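Local atomic coordinates of putative tetR-family transcriptional regulator (Streptomyces coelicolor, PDB entry 3FIW), a protein that probably binds cis-regulatory DNA as a dimeric TetR-family repressor, using an N-terminal helix-turn-helix domain carried by an all-helical C-terminal core. Residues I31-L35 with A75-A80; W99-T104 with A153-A157; L38-D44 with R114-L120. All coordinates share one frame; numbering follows the deposited sequence.

Contact 1 (I31-L35 with A75-A80); sequences ITEAL and AMAQAA
M76, L35 and I31 carry the packing of helix 27-41, the first of the three-helix DNA-binding domain, against helix 69-79, the fourth helix, which connects that domain to the core in TetR-type regulators. The short segments cross nearly at a right angle (-88°), their axes 9.5 Å apart, and the side chains that meet are all apolar. M76, a selenomethionine, runs alongside L35 in the opposite direction: its CB lies 3.8 Å from L35 CD2, and CG continues to A34 CB at 3.7 Å. A bend at its last torsion (chi3 61°) then brings CE near the carbonyl of A34. L35 straddles the turn, CD2 on M76 O at 3.6 Å, CD1 leaning on the methyl of A79. L120 of helix 117-123, in the core, touches both L35 and M76. I31 splits its two branches between two alanines one turn apart, CD1 going to A75 CB at 4.0 Å. Shortening I31 to an alanine is likely to leave the methyls of A75 and A79 without this partner and a gap between the two helices. I31 CG2, placed opposite the backbone N by chi1 (-67°), presses on A79 CB at 3.5 Å, a tight carbon-carbon contact.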
# COMPACT_ATOMS: atom_id res chain seq x y z
N ILE A 31 18.02 -8.78 -15.77
CA ILE A 31 16.84 -8.46 -15.01
C ILE A 31 16.55 -9.58 -14.02
O ILE A 31 16.13 -9.33 -12.91
CB ILE A 31 15.60 -8.18 -15.95
CG1 ILE A 31 15.80 -6.90 -16.77
CG2 ILE A 31 14.33 -8.07 -15.15
CD1 ILE A 31 14.96 -6.80 -18.07
N THR A 32 16.78 -10.81 -14.44
CA THR A 32 16.52 -11.98 -13.60
C THR A 32 17.51 -12.01 -12.47
O THR A 32 17.17 -12.32 -11.32
CB THR A 32 16.63 -13.29 -14.45
OG1 THR A 32 15.49 -13.35 -15.33
CG2 THR A 32 16.63 -14.52 -13.57
N GLU A 33 18.74 -11.63 -12.81
CA GLU A 33 19.80 -11.50 -11.83
C GLU A 33 19.56 -10.33 -10.84
O GLU A 33 19.98 -10.39 -9.68
CB GLU A 33 21.12 -11.34 -12.57
CG GLU A 33 22.32 -11.83 -11.76
CD GLU A 33 22.36 -13.35 -11.54
OE1 GLU A 33 22.00 -14.14 -12.45
OE2 GLU A 33 22.76 -13.73 -10.43
N ALA A 34 18.86 -9.30 -11.31
CA ALA A 34 18.55 -8.13 -10.49
C ALA A 34 17.50 -8.48 -9.44
O ALA A 34 17.61 -8.11 -8.24
CB ALA A 34 18.07 -7.01 -11.40
N LEU A 35 16.48 -9.22 -9.89
CA LEU A 35 15.42 -9.71 -9.03
C LEU A 35 15.94 -10.71 -7.99
O LEU A 35 15.44 -10.72 -6.84
CB LEU A 35 14.32 -10.33 -9.86
CG LEU A 35 13.45 -9.37 -10.70
CD1 LEU A 35 12.41 -10.14 -11.47
CD2 LEU A 35 12.78 -8.32 -9.85
N ALA A 75 12.19 -1.90 -15.13
CA ALA A 75 12.39 -3.22 -15.70
C ALA A 75 12.21 -4.36 -14.72
O ALA A 75 11.63 -5.37 -15.09
CB ALA A 75 13.76 -3.33 -16.38
N MSE A 76 12.76 -4.22 -13.50
CA MSE A 76 12.57 -5.23 -12.48
C MSE A 76 11.09 -5.36 -12.10
O MSE A 76 10.58 -6.46 -11.96
CB MSE A 76 13.42 -4.90 -11.25
CG MSE A 76 14.93 -5.10 -11.43
SE MSE A 76 15.92 -4.22 -10.07
CE MSE A 76 15.21 -5.17 -8.50
N ALA A 77 10.39 -4.21 -11.98
CA ALA A 77 8.99 -4.19 -11.54
C ALA A 77 8.07 -4.88 -12.58
O ALA A 77 7.14 -5.61 -12.21
CB ALA A 77 8.53 -2.75 -11.28
N GLN A 78 8.37 -4.65 -13.87
CA GLN A 78 7.62 -5.22 -14.94
C GLN A 78 7.84 -6.74 -14.98
O GLN A 78 6.86 -7.49 -15.06
CB GLN A 78 7.98 -4.57 -16.28
CG GLN A 78 7.03 -5.02 -17.44
CD GLN A 78 5.64 -4.35 -17.35
OE1 GLN A 78 5.55 -3.17 -16.99
NE2 GLN A 78 4.59 -5.07 -17.66
N ALA A 79 9.10 -7.19 -14.96
CA ALA A 79 9.44 -8.64 -14.96
C ALA A 79 8.82 -9.34 -13.74
O ALA A 79 8.43 -10.49 -13.81
CB ALA A 79 10.92 -8.81 -14.95
N ALA A 80 8.74 -8.64 -12.60
CA ALA A 80 8.17 -9.19 -11.33
C ALA A 80 6.69 -9.64 -11.46
O ALA A 80 6.20 -10.44 -10.64
CB ALA A 80 8.30 -8.19 -10.22

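Contact 2 (W99-T104 with A153-A157); sequences WFLRNT and AMLAA
A153 meets the ring of F100 where helix 147-170 runs beside helix 96-112, inside the helical C-terminal core of the TetR fold. The two segments point roughly the same way (36° between directions) with axes 11.0 Å apart, spanned by F100 and M154. A153 CB lies 3.9 Å from F100 CZ, and the carbonyl of A153 approaches the ring at its edge. Next comes M154, a selenomethionine folded at chi2 and chi3, which makes a Met-aromatic contact with F100: its SE stands 4.7 Å from the ring centroid, oblique to the ring. The same fold carries CE to the rim of W99, near the indole plane, 4.3 Å from CH2, and towards the amide of N103, whose OD1 is bonded to K136. M137 and L140 of helix 130-142 also touch M154, while T201 and L204 of the second subunit pack on F100 and A153, which makes this seam part of the dimer interface. One turn further on, A157 CB sits 3.9 Å from F100 CZ and faces T104. T104 OG1, 3.7 Å from A157 CB, is hydrogen-bonded back to F100 O, which takes T104 N and OG1 from opposite faces of its carbonyl plane.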
# COMPACT_ATOMS: atom_id res chain seq x y z
N TRP A 99 -13.28 -16.96 -8.98
CA TRP A 99 -12.25 -16.40 -9.82
C TRP A 99 -11.80 -15.04 -9.28
O TRP A 99 -10.59 -14.77 -9.16
CB TRP A 99 -12.70 -16.21 -11.25
CG TRP A 99 -11.62 -15.44 -12.05
CD1 TRP A 99 -10.55 -15.99 -12.71
CD2 TRP A 99 -11.50 -14.01 -12.20
NE1 TRP A 99 -9.78 -14.99 -13.27
CE2 TRP A 99 -10.35 -13.77 -13.00
CE3 TRP A 99 -12.26 -12.92 -11.78
CZ2 TRP A 99 -9.94 -12.49 -13.36
CZ3 TRP A 99 -11.86 -11.64 -12.13
CH2 TRP A 99 -10.71 -11.43 -12.91
N PHE A 100 -12.74 -14.18 -8.94
CA PHE A 100 -12.35 -12.87 -8.36
C PHE A 100 -11.38 -13.01 -7.17
O PHE A 100 -10.32 -12.38 -7.11
CB PHE A 100 -13.58 -12.03 -7.98
CG PHE A 100 -13.25 -10.62 -7.60
CD1 PHE A 100 -13.27 -9.61 -8.54
CD2 PHE A 100 -12.87 -10.31 -6.30
CE1 PHE A 100 -12.94 -8.33 -8.19
CE2 PHE A 100 -12.55 -9.03 -5.95
CZ PHE A 100 -12.59 -8.05 -6.89
N LEU A 101 -11.75 -13.83 -6.21
CA LEU A 101 -10.86 -14.12 -5.10
C LEU A 101 -9.53 -14.64 -5.58
O LEU A 101 -8.49 -14.19 -5.13
CB LEU A 101 -11.52 -15.13 -4.15
CG LEU A 101 -12.85 -14.63 -3.52
CD1 LEU A 101 -13.47 -15.76 -2.72
CD2 LEU A 101 -12.65 -13.43 -2.64
N ARG A 102 -9.59 -15.65 -6.46
CA ARG A 102 -8.40 -16.28 -7.04
C ARG A 102 -7.44 -15.25 -7.73
O ARG A 102 -6.21 -15.27 -7.48
CB ARG A 102 -8.83 -17.41 -7.99
CG ARG A 102 -7.74 -18.43 -8.33
CD ARG A 102 -8.18 -19.50 -9.36
NE ARG A 102 -9.55 -19.87 -9.07
CZ ARG A 102 -10.53 -19.86 -9.97
NH1 ARG A 102 -10.25 -19.54 -11.24
NH2 ARG A 102 -11.77 -20.18 -9.60
N ASN A 103 -8.01 -14.34 -8.53
CA ASN A 103 -7.22 -13.25 -9.16
C ASN A 103 -6.44 -12.32 -8.19
O ASN A 103 -5.25 -11.98 -8.39
CB ASN A 103 -8.15 -12.41 -10.00
CG ASN A 103 -7.41 -11.43 -10.84
OD1 ASN A 103 -6.71 -11.82 -11.77
ND2 ASN A 103 -7.51 -10.17 -10.50
N THR A 104 -7.11 -11.93 -7.10
CA THR A 104 -6.50 -11.07 -6.09
C THR A 104 -5.45 -11.86 -5.29
O THR A 104 -4.37 -11.31 -4.97
CB THR A 104 -7.55 -10.51 -5.09
OG1 THR A 104 -8.60 -9.93 -5.80
CG2 THR A 104 -6.95 -9.40 -4.18
N ALA A 153 -14.35 -2.55 -7.88
CA ALA A 153 -13.92 -3.74 -7.15
C ALA A 153 -12.53 -4.17 -7.49
O ALA A 153 -11.67 -4.39 -6.57
CB ALA A 153 -14.89 -4.91 -7.39
N MSE A 154 -12.29 -4.26 -8.79
CA MSE A 154 -10.94 -4.58 -9.27
C MSE A 154 -9.88 -3.58 -8.84
O MSE A 154 -8.81 -3.99 -8.45
CB MSE A 154 -10.94 -4.70 -10.79
CG MSE A 154 -11.79 -5.84 -11.26
SE MSE A 154 -10.88 -7.55 -11.13
CE MSE A 154 -9.67 -7.29 -12.64
N LEU A 155 -10.15 -2.28 -8.94
CA LEU A 155 -9.25 -1.28 -8.39
C LEU A 155 -9.06 -1.41 -6.86
O LEU A 155 -7.94 -1.41 -6.39
CB LEU A 155 -9.73 0.13 -8.75
CG LEU A 155 -9.61 0.51 -10.23
CD1 LEU A 155 -10.18 1.91 -10.48
CD2 LEU A 155 -8.16 0.43 -10.74
N ALA A 156 -10.18 -1.55 -6.12
CA ALA A 156 -10.16 -1.68 -4.68
C ALA A 156 -9.28 -2.85 -4.27
O ALA A 156 -8.48 -2.73 -3.36
CB ALA A 156 -11.61 -1.91 -4.11
N ALA A 157 -9.48 -3.98 -4.92
CA ALA A 157 -8.87 -5.23 -4.58
C ALA A 157 -7.37 -5.11 -4.71
O ALA A 157 -6.65 -5.51 -3.82
CB ALA A 157 -9.41 -6.36 -5.48

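Contact 3 (L38-D44 with R114-L120); sequences LDEVGLD and RRDGARL
R114 NH1 is held by two aspartates, D39 across the contact and D36 one turn earlier on helix 27-41, so the end of the first helix of the DNA-binding head is clamped to the type II beta turn R114-G117 of the TetR core. R114 NH1 meets D39 OD1 at 2.7 Å, from above the carboxylate plane. The second oxygen, D39 OD2, takes the backbone N-H of R115 at 2.8 Å, so one carboxylate grips two successive residues and is fixed in rotation. R115, extended from CG to NE (chi2 176°), lays a guanidinium face over the V41-G42 backbone, with NE 3.3 Å from G42 CA. With phi positive (89°) just after the helix, G42 passes where a CB would probably crowd R115 NH2 and D116 OD2. L38 sets its CG 3.3 Å from R115 O, and its CD2 meets CD2 of L120. L43 rests CD2 over a face of the R119 guanidinium, whose NH1 pairs with D44 OD1 in a nearly straight salt bridge (170°). L43 CD1 touches L120 CD1 at 3.7 Å. At its other end, L43 offers its backbone N-H to D116 OD2, which uses its anti lone pair at 2.7 Å.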
# COMPACT_ATOMS: atom_id res chain seq x y z
N LEU A 38 17.70 -8.54 -5.50
CA LEU A 38 16.66 -7.97 -4.68
C LEU A 38 16.28 -8.93 -3.58
O LEU A 38 16.17 -8.51 -2.42
CB LEU A 38 15.44 -7.62 -5.53
CG LEU A 38 14.13 -7.21 -4.81
CD1 LEU A 38 14.26 -5.92 -4.00
CD2 LEU A 38 12.95 -7.15 -5.84
N ASP A 39 16.08 -10.21 -3.94
CA ASP A 39 15.79 -11.24 -2.94
C ASP A 39 16.87 -11.27 -1.89
O ASP A 39 16.59 -11.43 -0.70
CB ASP A 39 15.59 -12.63 -3.58
CG ASP A 39 14.20 -12.79 -4.14
OD1 ASP A 39 13.99 -13.54 -5.12
OD2 ASP A 39 13.31 -12.10 -3.60
N GLU A 40 18.11 -11.09 -2.33
CA GLU A 40 19.27 -11.22 -1.47
C GLU A 40 19.49 -10.03 -0.56
O GLU A 40 19.79 -10.20 0.61
CB GLU A 40 20.54 -11.40 -2.32
CG GLU A 40 21.37 -12.65 -1.98
CD GLU A 40 21.20 -13.78 -3.04
OE1 GLU A 40 20.06 -14.01 -3.53
OE2 GLU A 40 22.22 -14.45 -3.38
N VAL A 41 19.41 -8.82 -1.09
CA VAL A 41 19.92 -7.66 -0.33
C VAL A 41 18.83 -6.65 0.05
O VAL A 41 19.08 -5.71 0.80
CB VAL A 41 21.11 -6.93 -1.08
CG1 VAL A 41 22.30 -7.87 -1.25
CG2 VAL A 41 20.66 -6.32 -2.44
N GLY A 42 17.62 -6.83 -0.46
CA GLY A 42 16.53 -5.89 -0.19
C GLY A 42 16.56 -4.83 -1.25
O GLY A 42 17.62 -4.63 -1.88
N LEU A 43 15.43 -4.16 -1.46
CA LEU A 43 15.36 -3.05 -2.43
C LEU A 43 16.39 -1.94 -2.13
O LEU A 43 16.96 -1.36 -3.05
CB LEU A 43 13.94 -2.46 -2.49
CG LEU A 43 13.49 -1.43 -3.53
CD1 LEU A 43 13.67 -1.93 -4.99
CD2 LEU A 43 12.05 -1.01 -3.32
N ASP A 44 16.59 -1.65 -0.85
CA ASP A 44 17.52 -0.60 -0.42
C ASP A 44 18.94 -0.94 -0.78
O ASP A 44 19.74 -0.02 -0.97
CB ASP A 44 17.40 -0.36 1.08
CG ASP A 44 16.18 0.49 1.46
OD1 ASP A 44 15.46 1.02 0.56
OD2 ASP A 44 15.96 0.66 2.67
N ARG A 114 8.97 -11.84 -4.39
CA ARG A 114 10.30 -11.21 -4.37
C ARG A 114 10.33 -10.37 -3.13
O ARG A 114 9.31 -9.73 -2.78
CB ARG A 114 10.49 -10.28 -5.57
CG ARG A 114 10.60 -10.99 -6.90
CD ARG A 114 11.77 -11.96 -6.91
NE ARG A 114 11.87 -12.64 -8.20
CZ ARG A 114 12.91 -13.37 -8.62
NH1 ARG A 114 13.95 -13.57 -7.83
NH2 ARG A 114 12.87 -13.91 -9.85
N ARG A 115 11.47 -10.35 -2.45
CA ARG A 115 11.63 -9.48 -1.29
C ARG A 115 11.30 -8.02 -1.67
O ARG A 115 11.58 -7.62 -2.79
CB ARG A 115 13.05 -9.55 -0.78
CG ARG A 115 13.32 -8.68 0.40
CD ARG A 115 14.73 -8.97 0.81
NE ARG A 115 15.25 -8.16 1.90
CZ ARG A 115 16.45 -8.38 2.45
NH1 ARG A 115 17.22 -9.35 1.98
NH2 ARG A 115 16.88 -7.62 3.44
N ASP A 116 10.70 -7.26 -0.74
CA ASP A 116 10.31 -5.85 -0.94
C ASP A 116 9.52 -5.74 -2.24
O ASP A 116 9.50 -4.69 -2.88
CB ASP A 116 11.51 -4.88 -0.92
CG ASP A 116 12.31 -4.90 0.43
OD1 ASP A 116 11.72 -5.04 1.51
OD2 ASP A 116 13.54 -4.76 0.42
N GLY A 117 8.92 -6.85 -2.63
CA GLY A 117 8.08 -6.96 -3.83
C GLY A 117 7.10 -5.82 -4.00
O GLY A 117 7.01 -5.26 -5.10
N ALA A 118 6.36 -5.45 -2.94
CA ALA A 118 5.34 -4.40 -3.10
C ALA A 118 5.88 -2.97 -3.20
O ALA A 118 5.34 -2.18 -3.95
CB ALA A 118 4.19 -4.53 -2.07
N ARG A 119 6.99 -2.66 -2.51
CA ARG A 119 7.71 -1.38 -2.68
C ARG A 119 8.30 -1.25 -4.07
O ARG A 119 8.33 -0.16 -4.66
CB ARG A 119 8.84 -1.21 -1.64
CG ARG A 119 8.36 -0.92 -0.22
CD ARG A 119 9.54 -0.89 0.74
NE ARG A 119 10.59 -0.02 0.21
CZ ARG A 119 11.88 -0.09 0.52
NH1 ARG A 119 12.70 0.76 -0.05
NH2 ARG A 119 12.36 -0.96 1.41
N LEU A 120 8.78 -2.37 -4.61
CA LEU A 120 9.24 -2.38 -5.98
C LEU A 120 8.11 -2.04 -6.93
O LEU A 120 8.27 -1.20 -7.83
CB LEU A 120 9.84 -3.76 -6.34
CG LEU A 120 10.44 -3.92 -7.74
CD1 LEU A 120 11.76 -3.19 -7.93
CD2 LEU A 120 10.57 -5.43 -8.07

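Contacts 1 and 3 adjoin, their centres 10 Å apart, and share helix 27-41: contact 1 packs it on the connecting helix 69-79, contact 3 ties its C-terminal end to the start of helix 117-123 in the core. M76 CE touches L38 and L120, so the apolar parts of the two contacts are continuous, and along the chain their segments alternate. Contact 2 lies on the opposite side of the chain's centre, about 24 Å from either by centres, joining helices 96-112 and 147-170 against the second subunit. Helix 96-112 runs on into the turn of contact 3, which joins this core helix non-covalently to the DNA-binding domain, consistent with the coupling expected of TetR-family repressors.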